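Local coordinates for ubiquitin-like-specific protease 2 (Saccharomyces cerevisiae, PDB 5LNB), which removes SUMO from modified proteins as a thiol protease of the peptidase C48 family, here represented by its catalytic part, at residues 25-30 and 54-59; 76-81 and 114-119; 81-86 and 100-105; 85-90 and 176-181; 106-111 and 184-189. All coordinates share one frame; numbering follows the deposited sequence.

Overall arrangement
The five contacts run across the C48 protease domain from an N-terminal hairpin to helix 172-190. Contact 1 seats that hairpin on helix 51-67, and the same helix reaches contact 2, their centres about 13 Å apart, through Asp55 OD1 and Ser81 N, 2.8 Å apart in a probable hydrogen bond. Contact 2 pairs two parallel strands, and contacts 3, 4 and 5 all use the connection between them. Contacts 3 and 4 share helix 82-87, with centres about 10 Å apart, and meet where the rings of Phe83 and Phe181 touch. Contacts 4 and 5 both engage helix 172-190; Phe181 touches Leu107 between them. Contact 2 also carries the acetate, bound at Asn118.

Contact 1 of 5, residues 25-30 and 54-59; sequences YKFNDG and LDFFTK
The Phe27 ring lies between two neighbours: Lys59 CG stands 3.4 Å above one face, and Tyr25 CD1, from its own segment, sits over the opposite face, both offset toward the rim. With CG anti to the backbone N, Lys59 lays that CG against the ring and slides past Phe27 in the opposite sense; the bend at chi2 (75°) turns CD. Lys59 CG is 3.7 Å from the Phe27 centroid, a CH-pi contact. Farther out, Lys59 NZ and Asp29 OD2 meet tip to tip in a salt bridge; the modelled 2.4 Å between them is too short to be taken literally. Glu63 OE2 is a second acidic partner of NZ, so two carboxylates probably stabilise the ammonium charge.

The Phe56 ring turns an edge toward the face of Tyr25 in an offset edge-to-face pair, the planes at 88°, and Phe56 CE1 lies 3.8 Å from Tyr25 CB. The same CE1 is 3.7 Å from Phe27 CZ, where the rings meet at an intermediate tilt. Leu272 and Leu275 of helix 264-285 also touch Phe56. Tyr25, Phe27 and Phe56 form an aromatic cluster that packs a beta-hairpin, with a type I turn at 27-30, against helix 51-67.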
# COMPACT_ATOMS: atom_id res chain seq x y z
N TYR A 25 10.20 -12.11 9.53
CA TYR A 25 11.04 -11.26 8.70
C TYR A 25 11.30 -9.93 9.41
O TYR A 25 10.36 -9.30 9.92
CB TYR A 25 10.40 -11.02 7.34
CG TYR A 25 11.37 -10.49 6.32
CD1 TYR A 25 11.48 -9.12 6.07
CD2 TYR A 25 12.21 -11.35 5.63
CE1 TYR A 25 12.38 -8.64 5.14
CE2 TYR A 25 13.10 -10.88 4.70
CZ TYR A 25 13.19 -9.53 4.46
OH TYR A 25 14.10 -9.09 3.53
N LYS A 26 12.56 -9.51 9.42
CA LYS A 26 13.02 -8.30 10.10
C LYS A 26 13.43 -7.26 9.06
O LYS A 26 14.37 -7.49 8.29
CB LYS A 26 14.19 -8.63 11.02
CG LYS A 26 15.18 -9.63 10.40
CD LYS A 26 16.43 -9.84 11.28
CE LYS A 26 17.35 -10.94 10.73
NZ LYS A 26 16.87 -12.34 11.00
N PHE A 27 12.75 -6.12 9.05
CA PHE A 27 13.10 -5.03 8.14
C PHE A 27 14.13 -4.09 8.78
O PHE A 27 14.37 -4.10 9.99
CB PHE A 27 11.86 -4.25 7.72
CG PHE A 27 10.95 -5.02 6.81
CD1 PHE A 27 11.31 -5.26 5.50
CD2 PHE A 27 9.73 -5.48 7.26
CE1 PHE A 27 10.48 -5.96 4.66
CE2 PHE A 27 8.89 -6.19 6.43
CZ PHE A 27 9.27 -6.43 5.12
N ASN A 28 14.74 -3.24 7.93
CA ASN A 28 15.85 -2.41 8.37
C ASN A 28 15.42 -1.31 9.34
O ASN A 28 16.28 -0.73 10.00
CB ASN A 28 16.57 -1.78 7.17
CG ASN A 28 17.28 -2.81 6.31
OD1 ASN A 28 17.10 -2.86 5.09
ND2 ASN A 28 18.10 -3.64 6.94
N ASP A 29 14.13 -1.00 9.43
CA ASP A 29 13.65 -0.07 10.43
C ASP A 29 13.36 -0.75 11.77
O ASP A 29 12.70 -0.15 12.63
CB ASP A 29 12.40 0.66 9.93
CG ASP A 29 11.23 -0.28 9.70
OD1 ASP A 29 11.40 -1.50 9.87
OD2 ASP A 29 10.12 0.22 9.37
N GLY A 30 13.82 -1.98 11.96
CA GLY A 30 13.57 -2.72 13.19
C GLY A 30 12.23 -3.42 13.29
O GLY A 30 12.01 -4.15 14.27
N LEU A 54 -0.93 -8.71 2.47
CA LEU A 54 -0.87 -7.41 1.81
C LEU A 54 0.01 -6.43 2.58
O LEU A 54 0.84 -5.74 1.98
CB LEU A 54 -2.28 -6.85 1.62
CG LEU A 54 -2.25 -5.62 0.72
CD1 LEU A 54 -3.36 -5.72 -0.27
CD2 LEU A 54 -2.34 -4.34 1.56
N ASP A 55 -0.15 -6.35 3.91
CA ASP A 55 0.67 -5.41 4.66
C ASP A 55 2.14 -5.82 4.63
O ASP A 55 3.03 -4.96 4.58
CB ASP A 55 0.17 -5.25 6.11
CG ASP A 55 -1.18 -4.52 6.19
OD1 ASP A 55 -1.39 -3.60 5.39
OD2 ASP A 55 -2.03 -4.86 7.03
N PHE A 56 2.44 -7.12 4.64
CA PHE A 56 3.83 -7.54 4.52
C PHE A 56 4.44 -7.06 3.21
O PHE A 56 5.54 -6.50 3.18
CB PHE A 56 3.96 -9.05 4.63
CG PHE A 56 5.36 -9.52 4.33
CD1 PHE A 56 6.36 -9.37 5.27
CD2 PHE A 56 5.68 -10.08 3.11
CE1 PHE A 56 7.65 -9.79 5.00
CE2 PHE A 56 6.97 -10.50 2.84
CZ PHE A 56 7.95 -10.35 3.79
N PHE A 57 3.74 -7.28 2.09
CA PHE A 57 4.34 -7.00 0.80
C PHE A 57 4.39 -5.52 0.46
O PHE A 57 5.33 -5.07 -0.20
CB PHE A 57 3.61 -7.77 -0.29
CG PHE A 57 4.18 -9.12 -0.54
CD1 PHE A 57 5.50 -9.26 -0.97
CD2 PHE A 57 3.42 -10.26 -0.36
CE1 PHE A 57 6.05 -10.52 -1.21
CE2 PHE A 57 3.96 -11.53 -0.62
CZ PHE A 57 5.27 -11.65 -1.04
N THR A 58 3.40 -4.73 0.89
CA THR A 58 3.54 -3.29 0.69
C THR A 58 4.77 -2.78 1.43
O THR A 58 5.58 -2.03 0.87
CB THR A 58 2.29 -2.54 1.15
OG1 THR A 58 2.09 -2.74 2.55
CG2 THR A 58 1.06 -3.04 0.39
N LYS A 59 4.95 -3.22 2.67
CA LYS A 59 6.17 -2.93 3.41
C LYS A 59 7.40 -3.47 2.67
O LYS A 59 8.40 -2.76 2.50
CB LYS A 59 6.08 -3.54 4.80
CG LYS A 59 7.29 -3.31 5.67
CD LYS A 59 7.33 -1.89 6.17
CE LYS A 59 8.30 -1.74 7.35
NZ LYS A 59 8.73 -0.32 7.54

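Contact 2 of 5, residues 76-81 and 114-119; sequences VHLMSS and VIPINI. With ACT (acetate ion), chain B.
Met79 and Ile115 lie side by side and point the same way, with Met79 CG 3.9 Å from Ile115 CG1. Leu78 and Val114, one residue earlier, share the other face of the sheet and cross at a slant. There, Leu78 CG is anti to the backbone N (chi1 170°), and its CD1 branch comes within 3.8 Å of Val114 CG1. Two main-chain bonds fix this parallel register: Val114 N to His77 O at 2.8 Å and Met79 N to Val114 O at 2.9 Å. Beyond them water takes over from direct bonding: the Pro116 ring sets CD 3.4 Å from Met79 O, and water 2 joins Asn118 N to Ser81 O. At the far end, Asn118 ND2 donates to OXT of an acetate, probably a crystallisation additive. Strand 76-78 lies at one border of its sheet, while 112-119 bonds on to strand 122-129. Helix 51-67 covers Leu78 with Thr58 and Lys59 and Pro116 with Leu54; on the reverse face, Phe83 of helix 82-87 packs on Ile115.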
# COMPACT_ATOMS: atom_id res chain seq x y z
N VAL A 76 8.45 8.73 2.76
CA VAL A 76 7.32 7.82 2.61
C VAL A 76 6.80 7.43 3.99
O VAL A 76 7.58 7.14 4.90
CB VAL A 76 7.72 6.56 1.81
CG1 VAL A 76 8.83 5.80 2.53
CG2 VAL A 76 6.52 5.64 1.56
N HIS A 77 5.47 7.42 4.15
CA HIS A 77 4.82 6.83 5.31
C HIS A 77 3.80 5.79 4.84
O HIS A 77 2.88 6.12 4.09
CB HIS A 77 4.13 7.89 6.16
CG HIS A 77 3.72 7.39 7.52
ND1 HIS A 77 2.58 6.64 7.72
CD2 HIS A 77 4.31 7.51 8.73
CE1 HIS A 77 2.48 6.33 9.00
NE2 HIS A 77 3.52 6.85 9.63
N LEU A 78 3.98 4.55 5.29
CA LEU A 78 3.11 3.44 4.91
C LEU A 78 2.15 3.16 6.05
O LEU A 78 2.57 2.82 7.16
CB LEU A 78 3.92 2.18 4.59
CG LEU A 78 3.12 0.89 4.40
CD1 LEU A 78 2.13 0.99 3.23
CD2 LEU A 78 4.03 -0.31 4.19
N MET A 79 0.86 3.31 5.78
CA MET A 79 -0.16 2.90 6.74
C MET A 79 -0.45 1.42 6.56
O MET A 79 -0.50 0.91 5.44
CB MET A 79 -1.45 3.70 6.52
CG MET A 79 -1.32 5.18 6.82
SD MET A 79 -1.02 5.45 8.57
CE MET A 79 -1.37 7.20 8.67
N SER A 80 -0.63 0.72 7.67
CA SER A 80 -1.17 -0.62 7.56
C SER A 80 -2.63 -0.55 7.10
O SER A 80 -3.31 0.48 7.26
CB SER A 80 -1.07 -1.37 8.89
OG SER A 80 -2.25 -1.19 9.65
N SER A 81 -3.12 -1.65 6.52
CA SER A 81 -4.49 -1.69 6.04
C SER A 81 -5.51 -1.41 7.15
O SER A 81 -6.62 -0.95 6.86
CB SER A 81 -4.80 -3.04 5.41
OG SER A 81 -4.70 -4.08 6.36
N VAL A 114 0.98 6.24 1.98
CA VAL A 114 0.39 5.09 1.29
C VAL A 114 -0.70 4.51 2.17
O VAL A 114 -0.45 4.11 3.31
CB VAL A 114 1.46 4.03 0.97
CG1 VAL A 114 0.81 2.84 0.23
CG2 VAL A 114 2.59 4.65 0.14
N ILE A 115 -1.92 4.44 1.63
CA ILE A 115 -3.03 3.92 2.42
C ILE A 115 -3.77 2.83 1.66
O ILE A 115 -4.60 3.14 0.79
CB ILE A 115 -3.99 5.05 2.82
CG1 ILE A 115 -3.24 6.14 3.58
CG2 ILE A 115 -5.14 4.48 3.66
CD1 ILE A 115 -4.10 7.34 3.93
N PRO A 116 -3.50 1.56 1.94
CA PRO A 116 -4.33 0.49 1.35
C PRO A 116 -5.69 0.42 2.03
O PRO A 116 -5.82 0.66 3.23
CB PRO A 116 -3.50 -0.78 1.58
CG PRO A 116 -2.51 -0.44 2.61
CD PRO A 116 -2.28 1.04 2.57
N ILE A 117 -6.71 0.09 1.24
CA ILE A 117 -8.10 0.19 1.66
C ILE A 117 -8.79 -1.15 1.45
O ILE A 117 -8.81 -1.68 0.33
CB ILE A 117 -8.84 1.31 0.91
CG1 ILE A 117 -8.25 2.67 1.32
CG2 ILE A 117 -10.34 1.25 1.17
CD1 ILE A 117 -8.81 3.86 0.57
N ASN A 118 -9.36 -1.70 2.52
CA ASN A 118 -10.00 -3.01 2.51
C ASN A 118 -11.44 -2.81 2.95
O ASN A 118 -11.70 -2.58 4.13
CB ASN A 118 -9.25 -3.97 3.43
CG ASN A 118 -10.03 -5.25 3.70
OD1 ASN A 118 -10.92 -5.63 2.94
ND2 ASN A 118 -9.70 -5.92 4.79
N ILE A 119 -12.37 -2.88 2.00
CA ILE A 119 -13.79 -2.71 2.28
C ILE A 119 -14.55 -3.88 1.68
O ILE A 119 -14.44 -4.14 0.48
CB ILE A 119 -14.34 -1.38 1.73
CG1 ILE A 119 -13.64 -0.19 2.39
CG2 ILE A 119 -15.84 -1.31 1.97
CD1 ILE A 119 -14.10 1.16 1.81
C ACT B . -12.52 -7.90 5.53
O ACT B . -13.07 -7.46 4.49
OXT ACT B . -11.50 -7.30 5.94
CH3 ACT B . -13.04 -9.08 6.29
O HOH W 1 -5.26 1.85 5.69
O HOH W 2 -8.78 -0.62 5.06

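Contact 3 of 5, residues 81-86 and 100-105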
# COMPACT_ATOMS: atom_id res chain seq x y z
N SER A 81 -3.12 -1.65 6.52
CA SER A 81 -4.49 -1.69 6.04
C SER A 81 -5.51 -1.41 7.15
O SER A 81 -6.62 -0.95 6.86
CB SER A 81 -4.80 -3.04 5.41
OG SER A 81 -4.70 -4.08 6.36
N PHE A 82 -5.16 -1.67 8.41
CA PHE A 82 -6.12 -1.43 9.48
C PHE A 82 -6.34 0.04 9.78
O PHE A 82 -7.34 0.36 10.44
CB PHE A 82 -5.68 -2.16 10.75
CG PHE A 82 -5.71 -3.66 10.61
CD1 PHE A 82 -4.59 -4.34 10.17
CD2 PHE A 82 -6.86 -4.37 10.89
CE1 PHE A 82 -4.61 -5.71 10.03
CE2 PHE A 82 -6.89 -5.75 10.75
CZ PHE A 82 -5.76 -6.42 10.32
N PHE A 83 -5.48 0.95 9.30
CA PHE A 83 -5.70 2.37 9.54
C PHE A 83 -7.04 2.83 8.98
O PHE A 83 -7.87 3.40 9.71
CB PHE A 83 -4.56 3.20 8.93
CG PHE A 83 -4.83 4.68 8.91
CD1 PHE A 83 -4.69 5.44 10.05
CD2 PHE A 83 -5.25 5.30 7.74
CE1 PHE A 83 -4.94 6.81 10.02
CE2 PHE A 83 -5.52 6.66 7.71
CZ PHE A 83 -5.36 7.41 8.86
N TYR A 84 -7.28 2.62 7.68
CA TYR A 84 -8.53 3.12 7.10
C TYR A 84 -9.73 2.51 7.79
O TYR A 84 -10.70 3.20 8.10
CB TYR A 84 -8.57 2.84 5.59
CG TYR A 84 -9.82 3.37 4.92
CD1 TYR A 84 -10.96 2.57 4.81
CD2 TYR A 84 -9.85 4.64 4.39
CE1 TYR A 84 -12.10 3.04 4.18
CE2 TYR A 84 -10.99 5.13 3.77
CZ TYR A 84 -12.11 4.32 3.67
OH TYR A 84 -13.24 4.79 3.05
N THR A 85 -9.68 1.20 8.05
CA THR A 85 -10.78 0.55 8.75
C THR A 85 -11.03 1.20 10.11
O THR A 85 -12.19 1.40 10.51
CB THR A 85 -10.47 -0.93 8.90
OG1 THR A 85 -10.31 -1.50 7.59
CG2 THR A 85 -11.59 -1.65 9.66
N LYS A 86 -9.97 1.53 10.83
CA LYS A 86 -10.15 2.22 12.10
C LYS A 86 -10.74 3.60 11.87
O LYS A 86 -11.68 4.02 12.57
CB LYS A 86 -8.82 2.31 12.85
CG LYS A 86 -8.92 2.87 14.27
CD LYS A 86 -9.63 1.90 15.21
CE LYS A 86 -9.56 2.38 16.65
NZ LYS A 86 -10.63 1.76 17.46
N LYS A 100 -4.89 8.33 18.53
CA LYS A 100 -3.77 7.61 19.14
C LYS A 100 -2.93 6.92 18.08
O LYS A 100 -1.70 6.86 18.20
CB LYS A 100 -4.29 6.59 20.16
CG LYS A 100 -3.20 5.76 20.80
CD LYS A 100 -3.78 4.68 21.71
CE LYS A 100 -4.70 5.27 22.76
NZ LYS A 100 -4.90 4.33 23.91
N TRP A 101 -3.57 6.41 17.04
CA TRP A 101 -2.87 5.77 15.93
C TRP A 101 -1.78 6.67 15.35
O TRP A 101 -0.69 6.19 15.03
CB TRP A 101 -3.88 5.42 14.83
CG TRP A 101 -3.39 4.43 13.83
CD1 TRP A 101 -2.41 4.61 12.89
CD2 TRP A 101 -3.88 3.10 13.66
NE1 TRP A 101 -2.26 3.46 12.15
CE2 TRP A 101 -3.15 2.52 12.60
CE3 TRP A 101 -4.87 2.34 14.29
CZ2 TRP A 101 -3.38 1.21 12.17
CZ3 TRP A 101 -5.09 1.04 13.86
CH2 TRP A 101 -4.35 0.49 12.81
N VAL A 102 -2.06 7.96 15.18
CA VAL A 102 -1.16 8.88 14.49
C VAL A 102 -0.35 9.73 15.47
O VAL A 102 0.27 10.71 15.05
CB VAL A 102 -1.91 9.78 13.51
CG1 VAL A 102 -2.68 8.93 12.50
CG2 VAL A 102 -2.84 10.74 14.27
N ASN A 103 -0.34 9.38 16.75
CA ASN A 103 0.51 10.08 17.70
C ASN A 103 1.97 9.96 17.29
O ASN A 103 2.43 8.89 16.89
CB ASN A 103 0.31 9.54 19.11
CG ASN A 103 1.10 10.32 20.16
OD1 ASN A 103 2.07 9.80 20.74
ND2 ASN A 103 0.71 11.56 20.40
N ASN A 104 2.70 11.06 17.38
CA ASN A 104 4.13 11.09 17.05
C ASN A 104 4.39 10.69 15.60
O ASN A 104 5.41 10.07 15.30
CB ASN A 104 4.94 10.22 18.01
CG ASN A 104 5.23 10.94 19.32
OD1 ASN A 104 5.04 12.16 19.43
ND2 ASN A 104 5.68 10.19 20.33
N THR A 105 3.47 11.05 14.71
CA THR A 105 3.69 11.01 13.27
C THR A 105 3.87 12.42 12.75
O THR A 105 3.57 13.42 13.43
CB THR A 105 2.50 10.37 12.54
OG1 THR A 105 1.33 11.15 12.79
CG2 THR A 105 2.29 8.91 12.99
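Aromatic contact between Phe83 and Trp101 dominates this interface. The Phe83 ring presents its edge to the face of the indole, with 5.2 Å between the centroids of the Phe83 ring and the Trp101 five-membered ring and 65° between the planes. The nearest ring atoms are Phe83 CD1 and Trp101 CD1, 3.7 Å apart. Trp101 CG is anti to the backbone N (chi1 -163°), which starts the side chain toward the helix.

A CH-pi contact engages the other half of the indole. Phe83 CA lies over the six-membered ring, 4.1 Å from its centroid, so backbone as well as side chain covers this face.

Apolar contacts fill in the margins. Phe82 CB meets the indole edge at Trp101 CH2, 3.6 Å away and near the ring plane, whereas Lys86 uses only the base of its chain, with CB 4.1 Å from Trp101 CZ3. Val102 CG1 approaches Phe83 CE1 at 4.0 Å, and Phe181 of helix 172-190 packs on both residues.

Polar bonds brace the loop: Val102 O accepts from Thr105 N and Thr105 OG1 across the type II turn 102-105, which overlaps a type I turn at 100-103; Thr105 OG1 also bonds Tyr185 OH.

Here an exposed tryptophan from two overlapping turns lies against Phe82, Phe83 and Lys86, joining two parts of the connection between parallel strands 76-78 and 112-119 of this C48 protease domain.

Contact 4 of 5, residues 85-90 and 176-181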
# COMPACT_ATOMS: atom_id res chain seq x y z
N THR A 85 -9.68 1.20 8.05
CA THR A 85 -10.78 0.55 8.75
C THR A 85 -11.03 1.20 10.11
O THR A 85 -12.19 1.40 10.51
CB THR A 85 -10.47 -0.93 8.90
OG1 THR A 85 -10.31 -1.50 7.59
CG2 THR A 85 -11.59 -1.65 9.66
N LYS A 86 -9.97 1.53 10.83
CA LYS A 86 -10.15 2.22 12.10
C LYS A 86 -10.74 3.60 11.87
O LYS A 86 -11.68 4.02 12.57
CB LYS A 86 -8.82 2.31 12.85
CG LYS A 86 -8.92 2.87 14.27
CD LYS A 86 -9.63 1.90 15.21
CE LYS A 86 -9.56 2.38 16.65
NZ LYS A 86 -10.63 1.76 17.46
N LEU A 87 -10.23 4.31 10.86
CA LEU A 87 -10.69 5.66 10.54
C LEU A 87 -12.21 5.74 10.46
O LEU A 87 -12.82 6.63 11.05
CB LEU A 87 -10.05 6.11 9.23
CG LEU A 87 -10.39 7.52 8.75
CD1 LEU A 87 -9.98 8.55 9.80
CD2 LEU A 87 -9.69 7.79 7.42
N ILE A 88 -12.83 4.82 9.72
CA ILE A 88 -14.27 4.85 9.45
C ILE A 88 -15.06 3.98 10.42
O ILE A 88 -16.26 3.77 10.21
CB ILE A 88 -14.58 4.43 8.00
CG1 ILE A 88 -14.25 2.94 7.81
CG2 ILE A 88 -13.80 5.28 7.01
CD1 ILE A 88 -14.95 2.29 6.62
N SER A 89 -14.41 3.43 11.45
CA SER A 89 -15.12 2.51 12.34
C SER A 89 -16.29 3.20 13.02
O SER A 89 -17.33 2.57 13.26
CB SER A 89 -14.17 1.95 13.39
OG SER A 89 -13.76 2.95 14.29
N ASN A 90 -16.14 4.49 13.33
CA ASN A 90 -17.19 5.30 13.95
C ASN A 90 -17.24 6.63 13.21
O ASN A 90 -16.43 7.53 13.49
CB ASN A 90 -16.89 5.49 15.44
CG ASN A 90 -17.89 6.40 16.12
OD1 ASN A 90 -18.57 7.20 15.48
ND2 ASN A 90 -17.96 6.29 17.45
N ASP A 176 -13.54 10.38 0.83
CA ASP A 176 -13.92 11.56 1.59
C ASP A 176 -13.47 11.49 3.05
O ASP A 176 -13.02 12.51 3.58
CB ASP A 176 -15.43 11.79 1.49
CG ASP A 176 -15.90 12.98 2.32
OD1 ASP A 176 -16.35 12.78 3.47
OD2 ASP A 176 -15.80 14.13 1.83
N PRO A 177 -13.57 10.35 3.74
CA PRO A 177 -13.03 10.29 5.11
C PRO A 177 -11.55 10.61 5.17
O PRO A 177 -11.08 11.12 6.20
CB PRO A 177 -13.31 8.84 5.54
CG PRO A 177 -14.48 8.43 4.71
CD PRO A 177 -14.32 9.13 3.39
N ILE A 178 -10.80 10.34 4.11
CA ILE A 178 -9.38 10.65 4.15
C ILE A 178 -9.17 12.15 4.00
O ILE A 178 -8.27 12.73 4.63
CB ILE A 178 -8.61 9.85 3.09
CG1 ILE A 178 -8.80 8.35 3.32
CG2 ILE A 178 -7.12 10.22 3.13
CD1 ILE A 178 -8.09 7.47 2.31
N LYS A 179 -9.99 12.81 3.19
CA LYS A 179 -9.96 14.27 3.13
C LYS A 179 -10.17 14.87 4.51
O LYS A 179 -9.43 15.76 4.94
CB LYS A 179 -11.00 14.79 2.15
CG LYS A 179 -10.84 14.32 0.73
CD LYS A 179 -11.58 15.26 -0.21
CE LYS A 179 -11.53 14.77 -1.65
NZ LYS A 179 -12.34 15.68 -2.54
N GLU A 180 -11.19 14.41 5.23
CA GLU A 180 -11.49 14.98 6.54
C GLU A 180 -10.38 14.67 7.54
O GLU A 180 -10.03 15.52 8.37
CB GLU A 180 -12.84 14.48 7.04
CG GLU A 180 -14.02 14.89 6.14
CD GLU A 180 -14.33 16.40 6.15
OE1 GLU A 180 -14.03 17.08 7.16
OE2 GLU A 180 -14.87 16.90 5.14
N PHE A 181 -9.82 13.46 7.46
CA PHE A 181 -8.67 13.12 8.28
C PHE A 181 -7.54 14.12 8.09
O PHE A 181 -6.95 14.61 9.06
CB PHE A 181 -8.18 11.71 7.95
CG PHE A 181 -6.82 11.41 8.49
CD1 PHE A 181 -6.66 11.08 9.83
CD2 PHE A 181 -5.70 11.49 7.68
CE1 PHE A 181 -5.41 10.81 10.34
CE2 PHE A 181 -4.45 11.23 8.18
CZ PHE A 181 -4.29 10.89 9.52
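Leu87 spreads its two methyl groups over one side of helix 172-190. CG stands anti to the backbone N (chi1 -179°), carrying the fork toward the helix, where the branches go to different turns. Leu87 CD2 is 3.8 Å from Pro177 O and 4.2 Å from Ile178 CG1. CD1 reaches the next turn, 4.1 Å from Phe181 CB, and Leu87 and Phe181 cross at about a right angle.

Ile88 adds a second point of contact. Its CG2 branch, rather than the longer CG1 arm, meets the proline ring, with CG2 3.9 Å from Pro177 CB. The evidence is thus of van der Waals packing, mainly between apolar side chains, over 174 Å² of buried surface summed over both sides.

Both partners are irregular here. Helix 172-190 is kinked where the nitrogens of Pro177 and Ile178 lack bonds to the preceding turn; Pro177 itself has no N-H to give. The backbone departs from helical geometry at Ile88, just past helix 82-87, and Lys86 O is gripped twice by Ser89, by its N and, 2.9 Å from that oxygen, by its OG.

Around this junction, Tyr94 of helix 94-98 touches Leu87 and Val98 of that helix touches Phe181. Ile178 also touches Cys126 and Ile128, so the end of helix 82-87 and the kinked turn of helix 172-190 meet beside strand 122-129 of the central sheet.

Contact 5 of 5, residues 106-111 and 184-189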
# COMPACT_ATOMS: atom_id res chain seq x y z
N ASP A 106 4.33 12.51 11.51
CA ASP A 106 4.59 13.79 10.88
C ASP A 106 4.27 13.65 9.39
O ASP A 106 5.14 13.76 8.53
CB ASP A 106 6.04 14.22 11.13
CG ASP A 106 6.35 15.59 10.58
OD1 ASP A 106 5.41 16.35 10.26
OD2 ASP A 106 7.55 15.92 10.48
N LEU A 107 3.00 13.40 9.09
CA LEU A 107 2.62 12.99 7.73
C LEU A 107 2.89 14.08 6.69
O LEU A 107 3.20 13.76 5.54
CB LEU A 107 1.15 12.58 7.68
CG LEU A 107 0.79 11.37 8.54
CD1 LEU A 107 -0.69 11.01 8.42
CD2 LEU A 107 1.68 10.18 8.14
N PHE A 108 2.77 15.35 7.07
CA PHE A 108 2.93 16.41 6.09
C PHE A 108 4.39 16.68 5.73
O PHE A 108 4.65 17.53 4.88
CB PHE A 108 2.25 17.70 6.58
CG PHE A 108 0.74 17.68 6.47
CD1 PHE A 108 0.02 16.54 6.80
CD2 PHE A 108 0.05 18.80 6.05
CE1 PHE A 108 -1.36 16.52 6.72
CE2 PHE A 108 -1.34 18.79 5.96
CZ PHE A 108 -2.04 17.65 6.29
N SER A 109 5.34 15.97 6.34
CA SER A 109 6.71 16.01 5.82
C SER A 109 6.96 14.90 4.80
O SER A 109 8.07 14.81 4.26
CB SER A 109 7.72 15.91 6.96
OG SER A 109 7.70 14.63 7.56
N LYS A 110 5.97 14.07 4.51
CA LYS A 110 6.13 12.97 3.57
C LYS A 110 5.76 13.39 2.15
O LYS A 110 4.78 14.11 1.93
CB LYS A 110 5.27 11.79 4.01
CG LYS A 110 5.45 11.41 5.48
CD LYS A 110 6.86 10.91 5.73
CE LYS A 110 7.23 10.99 7.20
NZ LYS A 110 8.62 10.50 7.36
N LYS A 111 6.56 12.94 1.19
CA LYS A 111 6.17 13.03 -0.21
C LYS A 111 5.07 12.02 -0.58
O LYS A 111 4.25 12.30 -1.46
CB LYS A 111 7.38 12.79 -1.11
CG LYS A 111 8.35 13.95 -1.18
CD LYS A 111 9.41 13.68 -2.24
CE LYS A 111 10.13 14.96 -2.61
NZ LYS A 111 9.16 16.02 -3.04
N SER A 184 -8.31 17.54 9.74
CA SER A 184 -8.17 17.48 11.19
C SER A 184 -6.71 17.31 11.58
O SER A 184 -6.22 17.97 12.51
CB SER A 184 -9.02 16.35 11.75
OG SER A 184 -10.38 16.55 11.44
N TYR A 185 -6.01 16.41 10.90
CA TYR A 185 -4.59 16.21 11.16
C TYR A 185 -3.83 17.52 11.05
O TYR A 185 -3.03 17.86 11.92
CB TYR A 185 -4.02 15.17 10.19
CG TYR A 185 -2.62 14.72 10.52
CD1 TYR A 185 -1.52 15.42 10.03
CD2 TYR A 185 -2.40 13.61 11.34
CE1 TYR A 185 -0.23 15.02 10.34
CE2 TYR A 185 -1.10 13.19 11.64
CZ TYR A 185 -0.02 13.91 11.14
OH TYR A 185 1.27 13.53 11.43
N ALA A 186 -4.06 18.26 9.96
CA ALA A 186 -3.37 19.53 9.76
C ALA A 186 -3.61 20.49 10.92
O ALA A 186 -2.69 21.17 11.39
CB ALA A 186 -3.85 20.17 8.45
N LEU A 187 -4.86 20.58 11.39
CA LEU A 187 -5.17 21.48 12.49
C LEU A 187 -4.53 21.00 13.78
O LEU A 187 -3.97 21.79 14.54
CB LEU A 187 -6.69 21.60 12.64
CG LEU A 187 -7.14 22.58 13.72
CD1 LEU A 187 -6.76 24.01 13.36
CD2 LEU A 187 -8.64 22.49 13.97
N ASP A 188 -4.58 19.69 14.02
CA ASP A 188 -4.06 19.12 15.26
C ASP A 188 -2.54 19.24 15.34
O ASP A 188 -2.01 19.73 16.34
CB ASP A 188 -4.49 17.65 15.35
CG ASP A 188 -4.00 16.97 16.62
OD1 ASP A 188 -3.77 17.67 17.63
OD2 ASP A 188 -3.86 15.73 16.60
N LYS A 189 -1.82 18.79 14.31
CA LYS A 189 -0.37 18.72 14.46
C LYS A 189 0.31 20.04 14.14
O LYS A 189 1.35 20.34 14.74
CB LYS A 189 0.23 17.63 13.56
CG LYS A 189 -0.31 16.23 13.78
CD LYS A 189 -0.21 15.83 15.22
CE LYS A 189 -0.66 14.39 15.41
NZ LYS A 189 -0.76 14.05 16.87
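Tyr185 crosses from helix 172-190 to the loop ahead of strand 112-119. From CB, chi1 (-170°) sets CG anti to the backbone N, off the helix, and the first loop contacts come at CD1, 3.5 Å from Phe108 CE1, and CE1, which approaches Phe108 CD1. These rings are nearly parallel, at 18°, but displaced past one another, so not a face-to-face stack. On the other side, Tyr185 CE2 lies 3.9 Å from Leu107 CD1, a methyl placed over one ring face in a CH-pi contact; Lys189 CG covers the opposite face. At the tip, Tyr185 OH accepts a hydrogen bond from Leu107 N at 2.9 Å, nearly straight (166°), and also bonds to Thr105 OG1. Phe108 CZ continues to the helix, 3.8 Å from Ala186 CB.

At the 3-10 segment 107-109, Ser109 N and OG both bond back to Asp106 O. Its first two N-H groups bond tyrosine hydroxyls, Leu107 N that of Tyr185 and Phe108 N that of Tyr190: a short 3-10 turn docked on the C-terminal end of a long helix.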